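Pectinesterase 1 (Solanum lycopersicum, PDB 1XG2) hydrolyses the methyl esters of pectin's polygalacturonan chains, releasing methanol, and may help prepare fruit cell walls for softening during ripening. Local coordinates at residues Thr256-Glu261 / Met290-Ala295; Gly13-Gln16 / Glu20-Ala23. All blocks are in the same frame, centred on the assembly; numbering follows the deposited sequence.

Interaction 1: residues Thr256-Glu261 / Met290-Ala295; sequences TLYYGE and MPFTVA
The rings of Y258 and F292 are what join these two pieces of the right-handed parallel beta-helix of the pectinesterase domain: Y258 opens strand 258-262 of the long parallel sheet, while F292 belongs to the C-terminal tail, just ahead of helix 294-297, and this tail runs back along the outside of that sheet. The aromatic contact comes first. The two ring planes are nearly parallel, 13° apart, but slid past one another, with centroids 5.7 Å apart, so overlap is slight and they meet through a few carbons. CE1 of Y258 lies 3.7 Å from CZ of F292, and CD1 of Y258 touches the same CZ. With CG anti to the backbone N (chi1 -176°), the tyrosine ring projects from the strand toward the tail; the phenylalanine reaches back to meet it.

Other side chains close round this pair. P291 CB lies over one face of the F292 ring, V230 of the neighbouring strand touches both aromatic side chains, and H281 meets the Y258 ring from the next strand. F292 touches M232 as well as V230 of strand 228-232, and with Y258 it spans two neighbouring rungs.

Polar bonds hold the backbone on each side. Y258 and G260 bond to T229 in parallel-sheet fashion, and F292 O accepts from S196 OG. Just beyond F292, T293 is the N-cap of helix 294-297. M290 O takes two bonds from this residue, at 3.1 Å from T293 N and at 2.7 Å from T293 OG1, the hydroxyl lying in the carbonyl plane.

Interaction 2: residues Gly13-Gln16 / Glu20-Ala23; sequences GDYQ and EAVA
Y15 lays one face of its ring against E20 and A21 of helix 18-24, the short helix that follows strand 5-7 at the N-terminal end of the parallel beta-helix. The tight part of the contact is here. A21 CA stands 4.2 Å from the centroid of the Y15 ring and 25° off its normal, a CH-pi contact displaced toward the rim. On that same face the two CD atoms divide the helix between them: CD2 of Y15 is 3.8 Å from A21 CB, and CD1 of Y15 is 3.8 Å from E20 CB. The ring is set there by chi1 of -54°, which puts CG anti to the carbonyl carbon and aims it at the helix. A21 also touches I35 of strand 33-37, so this seam runs into the buried side of the helix. An alanine in place of Y15 would remove the ring and would probably leave A21 CA and E20 CB without their cover, weakening the hold of the loop on the helix.

The other side is looser and wetter. Q16 and E20 are exposed; their side chains come no nearer than 4.1 Å, from Q16 CB to E20 OE2, and the Q16 chain leads away from the helix. E20 OE2 is instead bonded to T17 OG1. A single water bridges the gap, accepting from Q16 N at 3.1 Å and donating to E20 OE1 at 2.8 Å.

Overall arrangement
The two contacts lie on opposite sides of the chain's centre, their own centres 40 Å apart and their nearest atoms about 26 Å apart, with no touch between them. Interaction 2 comes first along the chain and involves the loop and helix between strands 5-7 and 33-37, the opening strands of the long parallel sheet. Interaction 1 comes near the other end, where strand 258-262, next to last in that sheet, meets the tail that follows strand 280-283. The same sheet therefore connects them, rung by rung, through the length of the beta-helix. Both lie away from the probable catalytic and substrate-binding residues; one lays the tail on a strand, the other packs a loop on the following helix.

Interaction 1: residues Thr256-Glu261 / Met290-Ala295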
loop_
_atom_site.group_PDB
_atom_site.type_symbol
_atom_site.label_atom_id
_atom_site.label_comp_id
_atom_site.label_asym_id
_atom_site.label_seq_id
_atom_site.Cartn_x
_atom_site.Cartn_y
_atom_site.Cartn_z
ATOM N N THR A 256 -5.354 17.372 9.593
ATOM C CA THR A 256 -4.249 16.437 9.866
ATOM C C THR A 256 -3.680 15.743 8.619
ATOM O O THR A 256 -2.565 15.222 8.654
ATOM C CB THR A 256 -4.700 15.366 10.872
ATOM O OG1 THR A 256 -5.977 14.833 10.484
ATOM C CG2 THR A 256 -4.934 15.979 12.266
ATOM N N LEU A 257 -4.453 15.704 7.535
ATOM C CA LEU A 257 -3.931 15.224 6.261
ATOM C C LEU A 257 -2.840 16.182 5.772
ATOM O O LEU A 257 -2.744 17.335 6.227
ATOM C CB LEU A 257 -5.066 15.068 5.222
ATOM C CG LEU A 257 -5.816 16.340 4.777
ATOM C CD1 LEU A 257 -5.041 17.105 3.727
ATOM C CD2 LEU A 257 -7.192 15.983 4.253
ATOM N N TYR A 258 -2.005 15.700 4.857
ATOM C CA TYR A 258 -1.046 16.531 4.145
ATOM C C TYR A 258 -1.152 16.211 2.662
ATOM O O TYR A 258 -0.669 15.162 2.209
ATOM C CB TYR A 258 0.391 16.278 4.616
ATOM C CG TYR A 258 1.396 17.209 3.966
ATOM C CD1 TYR A 258 1.981 16.900 2.732
ATOM C CD2 TYR A 258 1.770 18.393 4.584
ATOM C CE1 TYR A 258 2.904 17.758 2.132
ATOM C CE2 TYR A 258 2.699 19.260 3.989
ATOM C CZ TYR A 258 3.259 18.933 2.771
ATOM O OH TYR A 258 4.162 19.783 2.179
ATOM N N TYR A 259 -1.792 17.112 1.927
ATOM C CA TYR A 259 -1.927 17.026 0.491
ATOM C C TYR A 259 -1.170 18.191 -0.123
ATOM O O TYR A 259 -1.408 19.346 0.227
ATOM C CB TYR A 259 -3.404 17.067 0.088
ATOM C CG TYR A 259 -4.187 15.792 0.344
ATOM C CD1 TYR A 259 -3.556 14.605 0.712
ATOM C CD2 TYR A 259 -5.577 15.782 0.230
ATOM C CE1 TYR A 259 -4.281 13.454 0.952
ATOM C CE2 TYR A 259 -6.317 14.624 0.439
ATOM C CZ TYR A 259 -5.665 13.464 0.808
ATOM O OH TYR A 259 -6.393 12.332 1.028
ATOM N N GLY A 260 -0.257 17.893 -1.031
ATOM C CA GLY A 260 0.574 18.917 -1.632
ATOM C C GLY A 260 0.598 18.837 -3.132
ATOM O O GLY A 260 0.468 17.755 -3.702
ATOM N N GLU A 261 0.757 19.999 -3.764
ATOM C CA GLU A 261 1.016 20.104 -5.189
ATOM C C GLU A 261 2.227 21.006 -5.434
ATOM O O GLU A 261 2.311 22.097 -4.864
ATOM C CB GLU A 261 -0.209 20.645 -5.921
ATOM C CG GLU A 261 -1.365 19.656 -5.973
ATOM C CD GLU A 261 -2.635 20.264 -6.546
ATOM O OE1 GLU A 261 -2.707 20.415 -7.779
ATOM O OE2 GLU A 261 -3.558 20.587 -5.765
ATOM N N MET A 290 10.975 17.743 -1.441
ATOM C CA MET A 290 12.050 16.740 -1.446
ATOM C C MET A 290 11.734 15.448 -0.675
ATOM O O MET A 290 12.158 14.381 -1.091
ATOM C CB MET A 290 13.373 17.337 -0.941
ATOM C CG MET A 290 14.353 17.687 -2.072
ATOM S SD MET A 290 15.114 16.249 -2.877
ATOM C CE MET A 290 15.970 15.540 -1.523
ATOM N N PRO A 291 11.021 15.536 0.437
ATOM C CA PRO A 291 10.627 14.334 1.189
ATOM C C PRO A 291 9.829 13.305 0.390
ATOM O O PRO A 291 9.744 12.149 0.816
ATOM C CB PRO A 291 9.766 14.897 2.312
ATOM C CG PRO A 291 10.241 16.281 2.482
ATOM C CD PRO A 291 10.557 16.762 1.109
ATOM N N PHE A 292 9.274 13.717 -0.751
ATOM C CA PHE A 292 8.414 12.854 -1.554
ATOM C C PHE A 292 9.102 12.286 -2.784
ATOM O O PHE A 292 8.463 11.654 -3.610
ATOM C CB PHE A 292 7.115 13.601 -1.865
ATOM C CG PHE A 292 6.418 14.071 -0.613
ATOM C CD1 PHE A 292 5.676 13.181 0.158
ATOM C CD2 PHE A 292 6.596 15.360 -0.148
ATOM C CE1 PHE A 292 5.070 13.586 1.341
ATOM C CE2 PHE A 292 6.000 15.777 1.033
ATOM C CZ PHE A 292 5.230 14.889 1.785
ATOM N N THR A 293 10.425 12.459 -2.855
ATOM C CA THR A 293 11.224 11.918 -3.953
ATOM C C THR A 293 11.557 10.466 -3.691
ATOM O O THR A 293 11.393 9.949 -2.585
ATOM C CB THR A 293 12.537 12.704 -4.148
ATOM O OG1 THR A 293 13.294 12.699 -2.932
ATOM C CG2 THR A 293 12.274 14.162 -4.439
ATOM N N VAL A 294 12.021 9.797 -4.726
ATOM C CA VAL A 294 12.431 8.399 -4.630
ATOM C C VAL A 294 13.496 8.238 -3.544
ATOM O O VAL A 294 13.450 7.304 -2.745
ATOM C CB VAL A 294 12.963 7.914 -5.965
ATOM C CG1 VAL A 294 13.801 6.647 -5.822
ATOM C CG2 VAL A 294 11.829 7.705 -6.938
ATOM N N ALA A 295 14.448 9.166 -3.532
ATOM C CA ALA A 295 15.539 9.138 -2.568
ATOM C C ALA A 295 15.035 9.171 -1.119
ATOM O O ALA A 295 15.507 8.414 -0.281
ATOM C CB ALA A 295 16.480 10.300 -2.827
#

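Interaction 2: residues Gly13-Gln16 / Glu20-Ala23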
loop_
_atom_site.group_PDB
_atom_site.type_symbol
_atom_site.label_atom_id
_atom_site.label_comp_id
_atom_site.label_asym_id
_atom_site.label_seq_id
_atom_site.Cartn_x
_atom_site.Cartn_y
_atom_site.Cartn_z
ATOM N N GLY A 13 5.449 -23.735 -23.177
ATOM C CA GLY A 13 6.176 -23.328 -21.992
ATOM C C GLY A 13 6.379 -24.448 -21.001
ATOM O O GLY A 13 6.159 -25.621 -21.309
ATOM N N ASP A 14 6.823 -24.070 -19.807
ATOM C CA ASP A 14 6.979 -24.992 -18.686
ATOM C C ASP A 14 5.675 -25.221 -17.938
ATOM O O ASP A 14 5.500 -26.268 -17.325
ATOM C CB ASP A 14 8.001 -24.455 -17.694
ATOM C CG ASP A 14 9.347 -24.228 -18.322
ATOM O OD1 ASP A 14 9.916 -25.209 -18.847
ATOM O OD2 ASP A 14 9.905 -23.117 -18.353
ATOM N N TYR A 15 4.784 -24.228 -17.947
ATOM C CA TYR A 15 3.498 -24.346 -17.247
ATOM C C TYR A 15 2.406 -23.668 -18.042
ATOM O O TYR A 15 2.667 -22.765 -18.840
ATOM C CB TYR A 15 3.559 -23.730 -15.831
ATOM C CG TYR A 15 4.675 -24.254 -14.964
ATOM C CD1 TYR A 15 4.519 -25.429 -14.221
ATOM C CD2 TYR A 15 5.898 -23.586 -14.888
ATOM C CE1 TYR A 15 5.545 -25.924 -13.426
ATOM C CE2 TYR A 15 6.935 -24.072 -14.091
ATOM C CZ TYR A 15 6.755 -25.243 -13.366
ATOM O OH TYR A 15 7.778 -25.741 -12.589
ATOM N N GLN A 16 1.177 -24.100 -17.803
ATOM C CA GLN A 16 0.013 -23.552 -18.471
ATOM C C GLN A 16 -0.592 -22.349 -17.725
ATOM O O GLN A 16 -1.301 -21.526 -18.330
ATOM C CB GLN A 16 -1.040 -24.646 -18.605
ATOM C CG GLN A 16 -2.216 -24.272 -19.499
ATOM C CD GLN A 16 -2.538 -25.346 -20.537
ATOM O OE1 GLN A 16 -2.679 -26.533 -20.197
ATOM N NE2 GLN A 16 -2.652 -24.933 -21.801
ATOM N N GLU A 20 0.956 -21.982 -11.087
ATOM C CA GLU A 20 1.843 -23.143 -11.031
ATOM C C GLU A 20 3.317 -22.731 -11.043
ATOM O O GLU A 20 4.130 -23.276 -10.301
ATOM C CB GLU A 20 1.608 -24.059 -12.228
ATOM C CG GLU A 20 0.293 -24.815 -12.266
ATOM C CD GLU A 20 0.083 -25.460 -13.632
ATOM O OE1 GLU A 20 0.641 -26.559 -13.844
ATOM O OE2 GLU A 20 -0.594 -24.859 -14.507
ATOM N N ALA A 21 3.653 -21.770 -11.899
ATOM C CA ALA A 21 5.023 -21.273 -11.990
ATOM C C ALA A 21 5.478 -20.600 -10.697
ATOM O O ALA A 21 6.611 -20.798 -10.247
ATOM C CB ALA A 21 5.168 -20.321 -13.175
ATOM N N VAL A 22 4.593 -19.819 -10.084
ATOM C CA VAL A 22 4.926 -19.170 -8.830
ATOM C C VAL A 22 5.178 -20.207 -7.732
ATOM O O VAL A 22 6.164 -20.107 -7.008
ATOM C CB VAL A 22 3.835 -18.169 -8.397
ATOM C CG1 VAL A 22 4.106 -17.658 -6.992
ATOM C CG2 VAL A 22 3.759 -17.011 -9.397
ATOM N N ALA A 23 4.298 -21.202 -7.621
ATOM C CA ALA A 23 4.473 -22.281 -6.643
ATOM C C ALA A 23 5.803 -23.037 -6.805
ATOM O O ALA A 23 6.442 -23.390 -5.812
ATOM C CB ALA A 23 3.294 -23.260 -6.709
HETATM O O HOH W 1 1.227 -26.933 -16.579
#